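Local coordinates for protein protease Do-like 1, chloroplastic (Arabidopsis thaliana, PDB 3QO6) that acts as a chloroplast serine protease required at high temperature, degrading beta-casein and possibly damaged proteins, at residues B[124-127]-B[128-131]; B[184-187]-B[188-192]; B[297-300]-B[301-304]; B[306-309]-B[310-313]. All blocks are in the same frame, centred on the assembly; numbering follows the deposited sequence.

Contacts 1 and 2 lie in the trypsin-like protease part, where strands 130-135 and 183-186 are neighbours in one sheet; they touch where V131 packs on L184 and I192, and both reach a second subunit. Contacts 3 and 4 belong to the PDZ domain and follow each other along the chain, with centres about 13 Å apart. Contact 2 is the buried one, a hairpin end tied by backbone and aspartate; contact 4 lies on the surface. In contacts 1 and 4 the fourth residue's side chain folds back to the first residue's N of a type II turn: a well-held glutamine amide, then a weakly bound carboxylate. Contact 3 is helical, with leucines and a tyrosine on the packed side, an Asp-Arg salt bridge on the other.

Contact 1: residues B[124-127]-B[128-131]; sequences DLLV and GQKV
The Q129 side chain doubles back across the turn and meets L126 and L125 with its amide end. Its OE1 takes the backbone N of L126 at 2.7 Å, in the carbonyl plane and with an N-H...O angle of 156°. The fold-back starts at CB: chi1 of 62° holds CG between the backbone N and the carbonyl carbon, which brings CG to 3.3 Å from L126 O, and the chain then runs extended to the amide. L125 crosses this chain at about a right angle, its CD2 touching Q129 OE1 at 3.7 Å and NE2 slightly farther off. From there L125 also packs on I149, I169 and I192.

A water gives OE1 a second donor at 3.1 Å and also donates to D124 O at 3.0 Å, which ties the incoming loop to the same amide. Two bonds therefore grip this carbonyl oxygen and restrict how the amide can rotate. Beneath the side chain, the backbone bond from Q129 N to L126 O, 3.1 Å, closes the turn at its base. V127 turns away from the fold-back, and its side chain packs on L144 of the second subunit. G128 takes a positive phi, 108°, as the third position of this turn usually does, and its O bonds to T19 of the second subunit.

L126 to Q129 thus form a type II beta turn, stapled by a side chain, that leads into strand 130-135 of the second beta-barrel domain in the chymotrypsin-like fold.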
# COMPACT_ATOMS: atom_id res chain seq x y z
N ASP B 124 -2.98 39.84 -24.39
CA ASP B 124 -3.55 40.88 -23.51
C ASP B 124 -4.28 40.41 -22.24
O ASP B 124 -4.92 41.21 -21.55
CB ASP B 124 -4.54 41.72 -24.30
CG ASP B 124 -3.95 42.30 -25.53
OD1 ASP B 124 -2.74 42.62 -25.50
OD2 ASP B 124 -4.70 42.43 -26.52
N LEU B 125 -4.21 39.12 -21.94
CA LEU B 125 -4.92 38.61 -20.79
C LEU B 125 -4.48 39.27 -19.47
O LEU B 125 -3.33 39.71 -19.31
CB LEU B 125 -4.76 37.07 -20.74
CG LEU B 125 -5.33 36.34 -21.98
CD1 LEU B 125 -5.01 34.87 -21.92
CD2 LEU B 125 -6.85 36.53 -22.07
N LEU B 126 -5.44 39.37 -18.54
CA LEU B 126 -5.22 39.95 -17.22
C LEU B 126 -5.72 39.01 -16.12
O LEU B 126 -6.84 38.51 -16.19
CB LEU B 126 -5.98 41.26 -17.11
CG LEU B 126 -5.47 42.41 -17.96
CD1 LEU B 126 -6.59 43.40 -18.13
CD2 LEU B 126 -4.21 43.04 -17.30
N VAL B 127 -4.89 38.77 -15.10
CA VAL B 127 -5.34 37.92 -13.99
C VAL B 127 -6.65 38.48 -13.45
O VAL B 127 -6.78 39.69 -13.24
CB VAL B 127 -4.32 37.91 -12.85
CG1 VAL B 127 -4.94 37.30 -11.58
CG2 VAL B 127 -3.12 37.13 -13.28
N GLY B 128 -7.62 37.61 -13.22
CA GLY B 128 -8.90 38.07 -12.71
C GLY B 128 -10.02 38.03 -13.73
O GLY B 128 -11.19 37.96 -13.35
N GLN B 129 -9.73 38.08 -15.04
CA GLN B 129 -10.87 38.07 -15.97
C GLN B 129 -11.47 36.67 -16.01
O GLN B 129 -10.77 35.70 -15.74
CB GLN B 129 -10.47 38.56 -17.37
CG GLN B 129 -9.44 37.76 -18.08
CD GLN B 129 -9.05 38.42 -19.41
OE1 GLN B 129 -7.97 39.03 -19.52
NE2 GLN B 129 -9.92 38.30 -20.43
N LYS B 130 -12.76 36.56 -16.32
CA LYS B 130 -13.41 35.24 -16.34
C LYS B 130 -13.05 34.30 -17.50
O LYS B 130 -12.76 34.75 -18.61
CB LYS B 130 -14.93 35.39 -16.30
CG LYS B 130 -15.36 36.16 -15.10
CD LYS B 130 -16.85 36.15 -14.86
CE LYS B 130 -17.22 37.06 -13.67
NZ LYS B 130 -18.70 37.28 -13.55
N VAL B 131 -13.06 32.99 -17.22
CA VAL B 131 -12.81 32.01 -18.27
C VAL B 131 -13.85 30.90 -18.23
O VAL B 131 -14.52 30.66 -17.21
CB VAL B 131 -11.43 31.40 -18.18
CG1 VAL B 131 -10.38 32.45 -18.50
CG2 VAL B 131 -11.21 30.78 -16.83
O HOH W 1 -7.95 41.49 -21.46

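Contact 2: residues B[184-187]-B[188-192]; sequences LLDS and SGTLI
L184 and I192, D186 and T190, D186 and G189 are joined by the backbone bonds of a tight hairpin. I192 N gives a nearly straight 2.8 Å bond to L184 O, D186 N reaches T190 O at 2.9 Å, and G189 N reaches D186 O. Between them L185 and L191 form a non-hydrogen-bonded antiparallel pair with both side chains on one face, L191 lying on F58 and W60. L185 adds a CA-H...O contact to T190 O at 3.0 Å.

The bonding pattern is that of a type I turn with a G1 bulge, D186 facing G189 and T190, and G189 takes a positive phi of 71°. The hairpin connects strands 183-186 and 191-198 in the second barrel of the chymotrypsin-like fold; the L184 side chain is about 12 Å from that of S180, a predicted member of the charge relay system.

Side-chain polar contacts centre on the D186 carboxylate. With chi1 at 62°, CG stands over the turn and OD2 faces its amides, accepting a weak 2.7 Å bond from S188 N in the manner of an Asx turn and a long, weak one from T190 N. OD1 makes a weak, long ion pair with K10 of the second subunit. S187 OG bonds to E16 of that subunit, and a water joins it to S188 OG.

Apolar packing lies at the end away from the turn, where L184 CG meets I192 CG1 at 4.1 Å, the two chains crossing obliquely. Two methyls flank the D186 side chain instead: I192 CG2 sits 3.7 Å from D186 CB, and T190 CG2 comes within 3.3 Å of D186 OD1.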
# COMPACT_ATOMS: atom_id res chain seq x y z
N LEU B 184 -10.37 26.95 -23.74
CA LEU B 184 -10.57 27.85 -22.63
C LEU B 184 -11.01 29.13 -23.35
O LEU B 184 -10.31 29.64 -24.22
CB LEU B 184 -9.29 28.12 -21.87
CG LEU B 184 -9.55 28.91 -20.57
CD1 LEU B 184 -10.38 28.08 -19.59
CD2 LEU B 184 -8.21 29.28 -19.95
N LEU B 185 -12.19 29.64 -23.04
CA LEU B 185 -12.62 30.86 -23.68
C LEU B 185 -12.64 32.03 -22.66
O LEU B 185 -12.67 31.81 -21.43
CB LEU B 185 -14.01 30.66 -24.30
CG LEU B 185 -14.19 29.42 -25.20
CD1 LEU B 185 -14.83 28.30 -24.39
CD2 LEU B 185 -15.07 29.75 -26.39
N ASP B 186 -12.58 33.26 -23.19
CA ASP B 186 -12.61 34.47 -22.35
C ASP B 186 -14.05 35.00 -22.40
O ASP B 186 -14.90 34.39 -23.07
CB ASP B 186 -11.60 35.51 -22.85
CG ASP B 186 -11.89 36.01 -24.28
OD1 ASP B 186 -10.92 36.43 -24.97
OD2 ASP B 186 -13.06 36.00 -24.70
N SER B 187 -14.35 36.11 -21.72
CA SER B 187 -15.75 36.59 -21.74
C SER B 187 -16.31 36.93 -23.12
O SER B 187 -17.52 36.97 -23.30
CB SER B 187 -15.95 37.77 -20.80
OG SER B 187 -15.07 38.83 -21.07
N SER B 188 -15.44 37.16 -24.08
CA SER B 188 -15.88 37.48 -25.42
C SER B 188 -16.27 36.25 -26.22
O SER B 188 -16.62 36.37 -27.40
CB SER B 188 -14.78 38.22 -26.16
OG SER B 188 -14.34 39.33 -25.41
N GLY B 189 -16.20 35.08 -25.62
CA GLY B 189 -16.57 33.87 -26.34
C GLY B 189 -15.50 33.59 -27.36
O GLY B 189 -15.77 33.21 -28.49
N THR B 190 -14.27 33.74 -26.91
CA THR B 190 -13.10 33.60 -27.75
C THR B 190 -12.07 32.65 -27.18
O THR B 190 -11.88 32.58 -25.96
CB THR B 190 -12.54 34.98 -27.92
OG1 THR B 190 -13.07 35.52 -29.12
CG2 THR B 190 -11.07 35.00 -27.92
N LEU B 191 -11.39 31.93 -28.06
CA LEU B 191 -10.40 30.94 -27.66
C LEU B 191 -9.14 31.57 -27.14
O LEU B 191 -8.48 32.28 -27.89
CB LEU B 191 -10.03 30.05 -28.84
CG LEU B 191 -8.89 29.09 -28.54
CD1 LEU B 191 -9.44 27.79 -27.95
CD2 LEU B 191 -8.14 28.82 -29.83
N ILE B 192 -8.78 31.30 -25.89
CA ILE B 192 -7.56 31.90 -25.37
C ILE B 192 -6.52 30.89 -25.02
O ILE B 192 -5.37 31.24 -24.80
CB ILE B 192 -7.81 32.82 -24.15
CG1 ILE B 192 -8.46 32.03 -23.01
CG2 ILE B 192 -8.66 34.00 -24.57
CD1 ILE B 192 -8.92 32.88 -21.89
O HOH W 2 -13.09 39.15 -22.98

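Contact 3: residues B[297-300]-B[301-304]; sequences GSDL and YRIL
L300 and L304 pack against each other one turn apart on helix 297-304 of the PDZ domain, the helix that lines the peptide groove here as in other PDZ domains. They run side by side, pointing the same way, with their CD1 atoms 3.9 Å apart. L300 also packs against a modified side chain of the bound peptide.

Y301 is also on the packed side. Its ring comes obliquely past the start of the helix, CD1 lying 3.6 Å from G297 O. The Y301 OH bonds to the peptide's backbone, and the ring touches P164. Regular helical bonds hold the frame, such as Y301 N to G297 O at 2.9 Å.

The other side is looser and more polar. S298 OG bonds to E155 in the protease part, which places this flank at the interface between the two domains. D299 and R302 lie alongside each other, joined by a salt bridge, while D299 OD2 turns instead to S295 N. A bend at chi3 (45°) curls the arginine back, so D299 O lies over one guanidinium face. The carboxylate and guanidinium planes are 57° apart, and D299 OD1 meets the guanidinium at its edge, 3.5 Å from R302 NH2.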
# COMPACT_ATOMS: atom_id res chain seq x y z
N GLY B 297 18.67 24.47 -16.35
CA GLY B 297 17.98 24.01 -17.54
C GLY B 297 16.92 24.96 -18.05
O GLY B 297 16.96 25.39 -19.19
N SER B 298 15.96 25.30 -17.19
CA SER B 298 14.88 26.21 -17.58
C SER B 298 15.38 27.45 -18.31
O SER B 298 14.80 27.87 -19.31
CB SER B 298 14.08 26.65 -16.35
OG SER B 298 13.36 27.85 -16.61
N ASP B 299 16.45 28.04 -17.80
CA ASP B 299 17.01 29.24 -18.40
C ASP B 299 17.46 28.98 -19.83
O ASP B 299 17.17 29.78 -20.72
CB ASP B 299 18.18 29.78 -17.57
CG ASP B 299 17.72 30.41 -16.25
OD1 ASP B 299 16.60 30.97 -16.20
OD2 ASP B 299 18.51 30.37 -15.27
N LEU B 300 18.16 27.87 -20.03
CA LEU B 300 18.65 27.53 -21.36
C LEU B 300 17.46 27.32 -22.28
O LEU B 300 17.32 28.00 -23.30
CB LEU B 300 19.49 26.25 -21.30
CG LEU B 300 20.24 25.86 -22.58
CD1 LEU B 300 21.23 26.98 -22.96
CD2 LEU B 300 20.97 24.51 -22.36
N TYR B 301 16.58 26.40 -21.90
CA TYR B 301 15.39 26.10 -22.67
C TYR B 301 14.67 27.34 -23.07
O TYR B 301 14.43 27.58 -24.25
CB TYR B 301 14.43 25.26 -21.85
CG TYR B 301 14.70 23.79 -21.97
CD1 TYR B 301 14.86 23.00 -20.82
CD2 TYR B 301 14.82 23.19 -23.22
CE1 TYR B 301 15.13 21.65 -20.91
CE2 TYR B 301 15.09 21.84 -23.32
CZ TYR B 301 15.24 21.07 -22.16
OH TYR B 301 15.50 19.72 -22.25
N ARG B 302 14.32 28.13 -22.07
CA ARG B 302 13.59 29.36 -22.25
C ARG B 302 14.25 30.24 -23.29
O ARG B 302 13.60 30.74 -24.20
CB ARG B 302 13.48 30.08 -20.90
CG ARG B 302 12.56 31.29 -20.89
CD ARG B 302 12.64 32.00 -19.53
NE ARG B 302 14.03 32.15 -19.07
CZ ARG B 302 15.01 32.75 -19.74
NH1 ARG B 302 14.80 33.30 -20.94
NH2 ARG B 302 16.24 32.80 -19.22
N ILE B 303 15.56 30.42 -23.16
CA ILE B 303 16.28 31.27 -24.08
C ILE B 303 16.30 30.75 -25.52
O ILE B 303 16.09 31.52 -26.44
CB ILE B 303 17.70 31.52 -23.56
CG1 ILE B 303 18.21 32.85 -24.09
CG2 ILE B 303 18.61 30.43 -24.01
CD1 ILE B 303 17.24 34.00 -23.87
N LEU B 304 16.54 29.46 -25.72
CA LEU B 304 16.54 28.92 -27.08
C LEU B 304 15.14 28.93 -27.66
O LEU B 304 14.97 28.92 -28.87
CB LEU B 304 17.04 27.48 -27.13
CG LEU B 304 18.50 27.23 -27.50
CD1 LEU B 304 19.42 27.72 -26.39
CD2 LEU B 304 18.68 25.75 -27.72

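Contact 4: residues B[306-309]-B[310-313]; sequences QCKV and GDEV
This is a surface contact within a type II beta turn, K308 to D311, in the PDZ domain; it carries the chain from helix 297-304 into strand 312-318. The turn is closed by D311 N to K308 O at 3.0 Å, and G310 supplies the positive phi of its third position. D311 then folds its carboxylate back over the turn, with CG anti to the carbonyl carbon (chi1 -74°), and OD2 accepts a weak bond from K308 N at 3.3 Å. The K308 chain passes over this group at a slant: its CG presses on OD1 at 3.1 Å, and the bend at the last torsion brings NZ to 3.9 Å from OD2, a long salt bridge.

Beside the turn, C307 SG rests on V313 CG2 at 3.9 Å, the one apolar touch of the contact. V313 continues inward onto L330, and backbone bonds from G310 and D311 to L330 fix the turn to strand 326-332.

D311 OD1 also lies 3.2 Å from K308 O, two acceptors close together, which is probably unfavourable and may be eased by the nearby lysine charge. Across the turn, the attractions on OD2 are a weak hydrogen bond and a long ion pair, which suggests the carboxylate is lightly held from this side.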
# COMPACT_ATOMS: atom_id res chain seq x y z
N GLN B 306 13.42 31.14 -28.01
CA GLN B 306 13.29 32.38 -28.75
C GLN B 306 14.06 32.38 -30.05
O GLN B 306 13.95 33.31 -30.85
CB GLN B 306 13.79 33.54 -27.88
CG GLN B 306 12.93 33.79 -26.64
CD GLN B 306 11.60 34.43 -26.98
OE1 GLN B 306 11.51 35.66 -27.13
NE2 GLN B 306 10.55 33.61 -27.14
N CYS B 307 14.85 31.34 -30.28
CA CYS B 307 15.63 31.31 -31.50
C CYS B 307 14.95 30.54 -32.59
O CYS B 307 13.98 29.82 -32.36
CB CYS B 307 16.99 30.72 -31.21
SG CYS B 307 17.73 31.59 -29.84
N LYS B 308 15.47 30.71 -33.80
CA LYS B 308 14.94 30.05 -34.97
C LYS B 308 16.07 29.31 -35.71
O LYS B 308 17.23 29.71 -35.61
CB LYS B 308 14.25 31.08 -35.87
CG LYS B 308 14.85 32.50 -35.80
CD LYS B 308 13.96 33.51 -36.54
CE LYS B 308 14.62 34.89 -36.71
NZ LYS B 308 14.86 35.61 -35.42
N VAL B 309 15.74 28.24 -36.41
CA VAL B 309 16.77 27.49 -37.12
C VAL B 309 17.66 28.42 -37.89
O VAL B 309 17.18 29.34 -38.54
CB VAL B 309 16.17 26.50 -38.11
CG1 VAL B 309 17.27 25.82 -38.88
CG2 VAL B 309 15.35 25.47 -37.36
N GLY B 310 18.97 28.20 -37.81
CA GLY B 310 19.89 29.06 -38.53
C GLY B 310 20.50 30.20 -37.74
O GLY B 310 21.56 30.68 -38.12
N ASP B 311 19.88 30.64 -36.65
CA ASP B 311 20.44 31.73 -35.84
C ASP B 311 21.85 31.42 -35.35
O ASP B 311 22.13 30.30 -34.91
CB ASP B 311 19.56 32.02 -34.62
CG ASP B 311 18.27 32.74 -34.98
OD1 ASP B 311 17.92 32.80 -36.18
OD2 ASP B 311 17.60 33.23 -34.05
N GLU B 312 22.75 32.39 -35.42
CA GLU B 312 24.08 32.13 -34.92
C GLU B 312 24.13 32.67 -33.50
O GLU B 312 24.34 33.85 -33.27
CB GLU B 312 25.15 32.81 -35.77
CG GLU B 312 26.54 32.33 -35.37
CD GLU B 312 27.66 33.21 -35.88
OE1 GLU B 312 27.61 34.43 -35.59
OE2 GLU B 312 28.58 32.68 -36.55
N VAL B 313 23.93 31.77 -32.56
CA VAL B 313 23.93 32.13 -31.15
C VAL B 313 25.33 32.08 -30.55
O VAL B 313 26.10 31.15 -30.80
CB VAL B 313 23.01 31.19 -30.40
CG1 VAL B 313 23.32 31.23 -28.94
CG2 VAL B 313 21.58 31.58 -30.65